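Local coordinates for cell wall surface anchor family protein (PDB 3PHS) that serves as a minor pilin of the Streptococcus agalactiae pilus, in which an IgG-like domain mediates adhesion to lung epithelial cells, at residues G155-L160 against H185-S190. Residues are numbered along the deposited sequence; the frame is centred on the assembly and turned at random.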
loop_
_atom_site.group_PDB
_atom_site.type_symbol
_atom_site.label_atom_id
_atom_site.label_comp_id
_atom_site.label_asym_id
_atom_site.label_seq_id
_atom_site.Cartn_x
_atom_site.Cartn_y
_atom_site.Cartn_z
ATOM N N GLY A 155 12.865 -0.743 -23.324
ATOM C CA GLY A 155 12.352 0.615 -23.376
ATOM C C GLY A 155 10.860 0.811 -23.214
ATOM O O GLY A 155 10.360 1.902 -23.487
ATOM N N VAL A 156 10.142 -0.237 -22.791
ATOM C CA VAL A 156 8.705 -0.152 -22.519
ATOM C C VAL A 156 8.491 0.448 -21.124
ATOM O O VAL A 156 9.150 0.036 -20.170
ATOM C CB VAL A 156 8.014 -1.542 -22.612
ATOM C CG1 VAL A 156 6.500 -1.458 -22.288
ATOM C CG2 VAL A 156 8.234 -2.163 -23.994
ATOM N N VAL A 157 7.558 1.384 -21.028
ATOM C CA VAL A 157 7.369 2.207 -19.824
ATOM C C VAL A 157 6.139 1.757 -19.032
ATOM O O VAL A 157 5.039 1.629 -19.569
ATOM C CB VAL A 157 7.293 3.717 -20.191
ATOM C CG1 VAL A 157 7.010 4.610 -18.948
ATOM C CG2 VAL A 157 8.583 4.142 -20.909
ATOM N N PHE A 158 6.357 1.513 -17.741
ATOM C CA PHE A 158 5.306 1.160 -16.807
ATOM C C PHE A 158 5.320 2.087 -15.578
ATOM O O PHE A 158 6.342 2.714 -15.283
ATOM C CB PHE A 158 5.535 -0.258 -16.289
ATOM C CG PHE A 158 5.159 -1.347 -17.261
ATOM C CD1 PHE A 158 6.091 -1.841 -18.168
ATOM C CD2 PHE A 158 3.905 -1.932 -17.210
ATOM C CE1 PHE A 158 5.736 -2.888 -19.055
ATOM C CE2 PHE A 158 3.553 -2.972 -18.084
ATOM C CZ PHE A 158 4.477 -3.432 -19.001
ATOM N N GLU A 159 4.176 2.161 -14.902
ATOM C CA GLU A 159 4.083 2.685 -13.536
ATOM C C GLU A 159 3.524 1.570 -12.658
ATOM O O GLU A 159 2.878 0.653 -13.158
ATOM C CB GLU A 159 3.191 3.919 -13.480
ATOM C CG GLU A 159 3.827 5.121 -14.172
ATOM C CD GLU A 159 2.885 6.290 -14.342
ATOM O OE1 GLU A 159 1.681 6.179 -14.035
ATOM O OE2 GLU A 159 3.379 7.341 -14.796
ATOM N N LEU A 160 3.784 1.650 -11.356
ATOM C CA LEU A 160 3.282 0.669 -10.396
ATOM C C LEU A 160 2.432 1.376 -9.339
ATOM O O LEU A 160 2.789 2.467 -8.888
ATOM C CB LEU A 160 4.456 -0.056 -9.738
ATOM C CG LEU A 160 4.094 -1.175 -8.756
ATOM C CD1 LEU A 160 3.469 -2.381 -9.436
ATOM C CD2 LEU A 160 5.337 -1.607 -7.972
ATOM N N HIS A 185 8.438 6.546 -13.333
ATOM C CA HIS A 185 8.612 5.889 -14.618
ATOM C C HIS A 185 9.571 4.711 -14.500
ATOM O O HIS A 185 10.684 4.794 -13.976
ATOM C CB HIS A 185 8.973 6.878 -15.736
ATOM C CG HIS A 185 7.777 7.496 -16.403
ATOM N ND1 HIS A 185 7.835 8.068 -17.657
ATOM C CD2 HIS A 185 6.491 7.621 -15.993
ATOM C CE1 HIS A 185 6.642 8.528 -17.985
ATOM N NE2 HIS A 185 5.808 8.268 -16.991
ATOM N N LEU A 186 9.064 3.562 -14.939
ATOM C CA LEU A 186 9.820 2.318 -14.880
ATOM C C LEU A 186 9.982 1.851 -16.316
ATOM O O LEU A 186 9.024 1.848 -17.073
ATOM C CB LEU A 186 9.074 1.263 -14.048
ATOM C CG LEU A 186 8.535 1.678 -12.666
ATOM C CD1 LEU A 186 7.471 0.695 -12.176
ATOM C CD2 LEU A 186 9.665 1.800 -11.670
ATOM N N GLU A 187 11.192 1.473 -16.690
ATOM C CA GLU A 187 11.468 1.146 -18.089
ATOM C C GLU A 187 12.147 -0.212 -18.195
ATOM O O GLU A 187 13.094 -0.495 -17.464
ATOM C CB GLU A 187 12.327 2.255 -18.719
ATOM C CG GLU A 187 12.225 2.286 -20.222
ATOM C CD GLU A 187 12.996 3.424 -20.857
ATOM O OE1 GLU A 187 12.750 4.605 -20.512
ATOM O OE2 GLU A 187 13.827 3.127 -21.741
ATOM N N THR A 188 11.654 -1.062 -19.090
ATOM C CA THR A 188 12.235 -2.380 -19.278
ATOM C C THR A 188 13.642 -2.204 -19.830
ATOM O O THR A 188 13.881 -1.329 -20.671
ATOM C CB THR A 188 11.400 -3.285 -20.220
ATOM O OG1 THR A 188 11.339 -2.698 -21.525
ATOM C CG2 THR A 188 9.978 -3.462 -19.676
ATOM N N ASP A 189 14.561 -3.002 -19.315
ATOM C CA ASP A 189 15.965 -2.904 -19.703
ATOM C C ASP A 189 16.189 -3.639 -21.030
ATOM O O ASP A 189 15.229 -4.104 -21.649
ATOM C CB ASP A 189 16.886 -3.407 -18.574
ATOM C CG ASP A 189 16.697 -4.885 -18.244
ATOM O OD1 ASP A 189 16.203 -5.669 -19.097
ATOM O OD2 ASP A 189 17.073 -5.287 -17.114
ATOM N N SER A 190 17.445 -3.733 -21.470
ATOM C CA SER A 190 17.771 -4.377 -22.756
ATOM C C SER A 190 17.345 -5.859 -22.819
ATOM O O SER A 190 17.170 -6.418 -23.908
ATOM C CB SER A 190 19.275 -4.241 -23.050
ATOM O OG SER A 190 20.024 -4.998 -22.108
#
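Phe158 and Leu186 form an antiparallel hydrogen-bonded pair, Phe158 N giving to Leu186 O (2.8 Å) and Leu186 N to Phe158 O (2.9 Å). Thr188 N to Val156 O (2.9 Å) carries the pairing onward, past the non-hydrogen-bonded pair of Val157 and Glu187, where CA-H...O contacts run from Val157 CA to Leu186 O and from Glu187 CA to Val156 O.

Where the strands give way to loop, Thr188 takes over with both main chain and side chain. Its carbonyl oxygen accepts a hydrogen bond from Gly155 N, above the carbonyl plane (2.9 Å), while its hydroxyl, set between the backbone N and the carbonyl carbon (chi1 62°), accepts one from Val156 N (3.0 Å). The same OG1 is hydrogen-bonded to Leu153 O.

Side-chain contacts divide between the two faces. Beside Val157 and Glu187, in one of two deposited conformers of His185, Val157 CG1 sits over the imidazole face (CH-pi, 3.9 Å from the centroid) and Glu159 OE2 lies 3.3 Å from His185 CD2, in the ring plane; Glu159 OE1 bonds Tyr161. On the face of Phe158 and Leu186, turned to the opposing sheet, Leu186 CD1 meets Leu160 CB (3.9 Å), and Phe158, Leu186 and Thr188 pack on strand 193-200.

The example illustrates how a short edge strand of a beta sandwich, here 186-187 beside 157-162 in the prealbumin-like domain, is held by main-chain bonds and, where regular pairing ends, by a side chain.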